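Local coordinates for probable transcriptional regulatory protein NarL (Mycobacterium tuberculosis, PDB 3EUL) that probably regulates genes of aerobic nitrate metabolism by binding their promoters once its receiver domain, the part modelled here, is phosphorylated by the kinase NarS, at residues Q106-Q109 with Q110-G114; A81-S85 with Y86-T90; S36-G39 with S40-V43. All coordinates share one frame; numbering follows the deposited sequence.

Contact 1 of 3, residues Q106-Q109 with Q110-G114; sequences QALQ and QGAAG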
# COMPACT_ATOMS: atom_id res chain seq x y z
N GLN A 106 -9.07 -7.08 -11.47
CA GLN A 106 -8.62 -5.98 -12.33
C GLN A 106 -7.44 -5.23 -11.72
O GLN A 106 -6.54 -4.79 -12.43
CB GLN A 106 -9.76 -4.97 -12.56
CG GLN A 106 -9.59 -4.04 -13.78
CD GLN A 106 -8.39 -3.08 -13.69
OE1 GLN A 106 -8.20 -2.33 -12.72
NE2 GLN A 106 -7.58 -3.07 -14.76
N ALA A 107 -7.46 -5.08 -10.40
CA ALA A 107 -6.35 -4.44 -9.69
C ALA A 107 -5.06 -5.23 -9.82
O ALA A 107 -4.01 -4.65 -10.15
CB ALA A 107 -6.72 -4.25 -8.19
N LEU A 108 -5.15 -6.56 -9.68
CA LEU A 108 -4.00 -7.45 -9.84
C LEU A 108 -3.50 -7.43 -11.28
O LEU A 108 -2.30 -7.45 -11.54
CB LEU A 108 -4.36 -8.89 -9.41
CG LEU A 108 -4.73 -9.06 -7.92
CD1 LEU A 108 -5.29 -10.46 -7.67
CD2 LEU A 108 -3.50 -8.76 -7.04
N GLN A 109 -4.42 -7.37 -12.22
CA GLN A 109 -4.08 -7.16 -13.62
C GLN A 109 -3.36 -5.83 -13.85
O GLN A 109 -2.47 -5.81 -14.70
CB GLN A 109 -5.31 -7.23 -14.53
CG GLN A 109 -6.09 -8.58 -14.45
CD GLN A 109 -5.39 -9.77 -15.09
OE1 GLN A 109 -4.96 -10.70 -14.40
NE2 GLN A 109 -5.36 -9.80 -16.42
N GLN A 110 -3.71 -4.77 -13.12
CA GLN A 110 -3.01 -3.44 -13.23
C GLN A 110 -1.65 -3.41 -12.45
O GLN A 110 -0.94 -2.40 -12.42
CB GLN A 110 -3.90 -2.25 -12.78
CG GLN A 110 -5.15 -1.83 -13.64
CD GLN A 110 -5.52 -0.27 -13.63
OE1 GLN A 110 -6.61 0.17 -13.17
NE2 GLN A 110 -4.61 0.55 -14.18
N GLY A 111 -1.27 -4.51 -11.81
CA GLY A 111 0.05 -4.65 -11.24
C GLY A 111 0.12 -4.56 -9.73
O GLY A 111 1.19 -4.46 -9.20
N ALA A 112 -1.03 -4.60 -9.05
CA ALA A 112 -1.05 -4.65 -7.58
C ALA A 112 -0.43 -5.95 -7.12
O ALA A 112 -0.73 -7.01 -7.68
CB ALA A 112 -2.47 -4.53 -7.01
N ALA A 113 0.45 -5.87 -6.12
CA ALA A 113 1.13 -7.04 -5.58
C ALA A 113 0.21 -7.90 -4.70
O ALA A 113 0.49 -9.06 -4.44
CB ALA A 113 2.35 -6.61 -4.79
N GLY A 114 -0.90 -7.35 -4.26
CA GLY A 114 -1.79 -8.09 -3.40
C GLY A 114 -2.94 -7.19 -3.07
O GLY A 114 -2.92 -6.02 -3.41
O HOH W 1 -0.12 -8.13 -10.03
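Ala112 N reaches back to Ala107 O at 3.2 Å and Gly111 N to Leu108 O at 3.1 Å, two backbone bonds that close helix 101-109 with a Schellman motif. Gly111 has positive phi (106°), an angle at which a side chain would press on the carbonyl oxygen of Gln110. Just before it, Gln110 N bonds to Gln106 O. The bond from Ala112 is nearly straight, while Gly111 N sits above the carbonyl plane of Leu108. The exit brings Ala112 back over the last turn. Ala112 CB lies 3.5 Å from Ala107 O and is 4.4 Å from Ala107 CB. Both methyls also pack on Leu94, which places the turn against strand 91-96. Leu108 sends its CG away from the carbonyl carbon (chi1 -63°). One branch, Leu108 CD2, then lies alongside the outgoing chain, 3.3 Å from Ala112 O. Gln110 touches Ala77 and Ala81 of helix 76-85, although the placement of its amide end is doubtful. A water bridges the last helical turn and the outgoing chain, donating to Leu108 O and to Ala112 O, at 2.7 Å from each oxygen.

Contact 2 of 3, residues A81-S85 with Y86-T90; sequences AAVRS and YELPT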
# COMPACT_ATOMS: atom_id res chain seq x y z
N ALA A 81 -0.62 0.66 -11.43
CA ALA A 81 -0.33 0.67 -12.88
C ALA A 81 0.83 1.59 -13.26
O ALA A 81 1.69 1.22 -14.10
CB ALA A 81 -1.61 1.12 -13.65
N ALA A 82 0.80 2.80 -12.70
CA ALA A 82 1.77 3.84 -12.94
C ALA A 82 3.15 3.43 -12.41
O ALA A 82 4.14 3.62 -13.10
CB ALA A 82 1.30 5.17 -12.26
N VAL A 83 3.20 2.86 -11.20
CA VAL A 83 4.45 2.37 -10.60
C VAL A 83 5.10 1.29 -11.46
O VAL A 83 6.29 1.38 -11.80
CB VAL A 83 4.23 1.88 -9.12
CG1 VAL A 83 5.51 1.20 -8.53
CG2 VAL A 83 3.81 3.08 -8.24
N ARG A 84 4.31 0.32 -11.88
CA ARG A 84 4.78 -0.70 -12.83
C ARG A 84 5.21 -0.05 -14.16
O ARG A 84 6.30 -0.32 -14.65
CB ARG A 84 3.70 -1.80 -13.01
CG ARG A 84 4.10 -2.91 -14.01
CD ARG A 84 3.10 -4.04 -14.00
NE ARG A 84 1.88 -3.64 -14.69
CZ ARG A 84 0.83 -4.42 -14.88
NH1 ARG A 84 -0.22 -3.95 -15.56
NH2 ARG A 84 0.82 -5.66 -14.41
N SER A 85 4.40 0.86 -14.72
CA SER A 85 4.76 1.56 -15.98
C SER A 85 6.09 2.31 -15.89
O SER A 85 6.87 2.31 -16.84
CB SER A 85 3.66 2.56 -16.42
OG SER A 85 4.04 3.89 -16.03
N TYR A 86 6.32 2.99 -14.77
CA TYR A 86 7.59 3.66 -14.45
C TYR A 86 8.74 2.72 -14.10
O TYR A 86 9.84 3.16 -13.87
CB TYR A 86 7.41 4.60 -13.25
CG TYR A 86 6.80 5.94 -13.57
CD1 TYR A 86 7.53 6.90 -14.25
CD2 TYR A 86 5.52 6.27 -13.13
CE1 TYR A 86 6.99 8.15 -14.52
CE2 TYR A 86 4.96 7.51 -13.41
CZ TYR A 86 5.70 8.45 -14.10
OH TYR A 86 5.19 9.70 -14.39
N GLU A 87 8.45 1.42 -13.98
CA GLU A 87 9.43 0.42 -13.59
C GLU A 87 10.11 0.73 -12.27
O GLU A 87 11.30 0.49 -12.12
CB GLU A 87 10.47 0.24 -14.70
CG GLU A 87 9.83 0.02 -16.08
CD GLU A 87 10.82 -0.33 -17.16
OE1 GLU A 87 11.63 0.55 -17.52
OE2 GLU A 87 10.75 -1.47 -17.68
N LEU A 88 9.35 1.26 -11.31
CA LEU A 88 9.87 1.49 -9.96
C LEU A 88 9.97 0.16 -9.18
O LEU A 88 9.21 -0.75 -9.42
CB LEU A 88 8.99 2.49 -9.22
CG LEU A 88 8.80 3.89 -9.82
CD1 LEU A 88 7.88 4.69 -8.91
CD2 LEU A 88 10.11 4.65 -10.05
N PRO A 89 10.93 0.05 -8.26
CA PRO A 89 11.07 -1.21 -7.53
C PRO A 89 9.95 -1.50 -6.52
O PRO A 89 9.83 -2.64 -6.02
CB PRO A 89 12.43 -1.04 -6.82
CG PRO A 89 12.62 0.43 -6.70
CD PRO A 89 11.96 1.04 -7.87
N THR A 90 9.10 -0.53 -6.28
CA THR A 90 8.09 -0.63 -5.24
C THR A 90 6.98 -1.63 -5.53
O THR A 90 6.40 -1.59 -6.59
CB THR A 90 7.46 0.75 -5.04
OG1 THR A 90 8.51 1.67 -4.69
CG2 THR A 90 6.43 0.69 -3.90
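A Schellman motif ends helix 76-85 and turns the chain toward strand 91-96 of the receiver domain's parallel sheet. Val83 O accepts Leu88 N at 3.1 Å, and Arg84 O accepts Glu87 N at 2.8 Å. The first bond is close to straight. In the second, the donor stands above the carbonyl plane of Arg84. Glu87 is the residue with positive phi (55°), and here it is not a glycine. Its side chain leaves the helix, with only CG lying near the carbonyl oxygens of Arg84 and Ser85.

Ala82 O carries two bonds. Tyr86 N approaches Ala82 O at 2.8 Å with a C=O...N angle of 158°. Ser85 OG donates to Ala82 O from 2.9 Å at a sharper angle, turning the serine hydroxyl back onto its own helix. The Tyr86 ring lies beside this carbonyl: Ala82 O is near the ring plane at the CD2 edge, 3.0 Å from Tyr86 CD2. Ala82 CB is looser against the same edge.

On the buried side, Val83 carries the apolar contact. Its CG1 points opposite the backbone N (chi1 173°) and so meets the returning chain. Val83 CG1 touches Leu88 CB at 3.8 Å, the two side chains crossing at about a right angle. Ile57 of helix 50-60 packs on Val83, Leu88 and Thr90, and Thr90 OG1 is hydrogen-bonded to Pro62 O. Val83 CG1 lies 3.5 Å from Thr90 O.

Contact 3 of 3, residues S36-G39 with S40-V43; sequences SLSG and SVNV
Ser38 OG accepts a hydrogen bond from Ser40 N, 2.9 Å long and nearly straight at 165°. The hydroxyl sits between the backbone N and the carbonyl carbon of its own residue (chi1 76°), which directs it toward Ser40 N. From there Ser38 OG is 3.8 Å from Val41 CG2. The same oxygen is hydrogen-bonded to Leu35 O, so it links the last turn of the helix to the first residue after Gly39. Gly39 makes the bend with positive phi (83°). Gly39 N returns to Ser36 O by a weak bond.

Two waters fill in between the separating chains. One donates to Ser36 O and to Val41 O, 2.7 Å from each oxygen. The other donates to Ser36 OG and accepts from Val43 N, at 2.9 Å from that nitrogen. Beside this second bridge, Val43 CG2 is 4.1 Å from Ser36 OG. The turn belongs to the beta-alpha-beta unit of strand 16-21, helix 25-38 and strand 41-47, and it delivers the chain to an outermost strand of the sheet.

Further out, Val32 O holds Ser36 OG by a hydrogen bond. Val41 and Val43 both pack on Leu35, and Ser40 and Val41 also touch Leu130 of helix 122-134. Backbone bonds from Ser40 and Asn42 to Val16 set the new strand beside strand 16-21.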
# COMPACT_ATOMS: atom_id res chain seq x y z
N SER A 36 5.00 0.65 12.60
CA SER A 36 6.06 1.26 13.37
C SER A 36 6.35 0.48 14.66
O SER A 36 7.52 0.28 15.02
CB SER A 36 5.69 2.72 13.67
OG SER A 36 5.67 3.48 12.46
N LEU A 37 5.30 0.04 15.33
CA LEU A 37 5.43 -0.69 16.59
C LEU A 37 5.91 -2.14 16.41
O LEU A 37 6.30 -2.75 17.39
CB LEU A 37 4.12 -0.66 17.37
CG LEU A 37 3.77 0.69 17.98
CD1 LEU A 37 2.45 0.58 18.78
CD2 LEU A 37 4.86 1.24 18.88
N SER A 38 5.90 -2.66 15.17
CA SER A 38 6.44 -4.00 14.87
C SER A 38 7.94 -4.03 15.12
O SER A 38 8.47 -5.05 15.44
CB SER A 38 6.18 -4.40 13.42
OG SER A 38 7.07 -3.74 12.50
N GLY A 39 8.60 -2.89 14.97
CA GLY A 39 10.07 -2.82 15.03
C GLY A 39 10.76 -3.18 13.71
O GLY A 39 11.98 -3.05 13.61
N SER A 40 10.01 -3.60 12.69
CA SER A 40 10.59 -4.08 11.42
C SER A 40 10.28 -3.21 10.19
O SER A 40 10.65 -3.55 9.05
CB SER A 40 10.10 -5.50 11.15
OG SER A 40 10.68 -6.41 12.08
N VAL A 41 9.60 -2.09 10.41
CA VAL A 41 9.09 -1.26 9.33
C VAL A 41 9.33 0.22 9.63
O VAL A 41 9.06 0.73 10.73
CB VAL A 41 7.57 -1.50 9.05
CG1 VAL A 41 7.07 -0.59 7.90
CG2 VAL A 41 7.23 -2.99 8.76
N ASN A 42 9.84 0.89 8.62
CA ASN A 42 10.03 2.32 8.61
C ASN A 42 9.02 2.92 7.60
O ASN A 42 9.15 2.76 6.39
CB ASN A 42 11.47 2.62 8.21
CG ASN A 42 11.80 4.12 8.12
OD1 ASN A 42 11.03 5.01 8.55
ND2 ASN A 42 12.97 4.39 7.55
N VAL A 43 8.03 3.60 8.14
CA VAL A 43 7.08 4.34 7.34
C VAL A 43 7.76 5.64 6.94
O VAL A 43 8.09 6.51 7.77
CB VAL A 43 5.75 4.55 8.10
CG1 VAL A 43 4.74 5.40 7.28
CG2 VAL A 43 5.11 3.17 8.42
O HOH W 2 9.39 -0.38 13.16
O HOH W 3 7.81 4.24 10.99

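In the fold
All three contacts are helix-to-strand turns of one receiver domain. Contacts 1 and 2 are neighbours, with centres about 12 Å apart. They touch directly: Arg84 of contact 2 reaches over with NH1 3.0 Å from Gln109 O, a probable hydrogen bond to the end of helix 101-109. Gly111 packs against the guanidinium of Arg84. Contact 3 is remote. Its centre is about 25 Å from that of contact 1, on the other side of the chain's centre, and about 24 Å from that of contact 2. Contacts 1 and 3 lead into the two outermost strands, 114-117 and 41-47. The probable phosphorylation site, Asp68, ends the central strand 64-68 and belongs to none of the three.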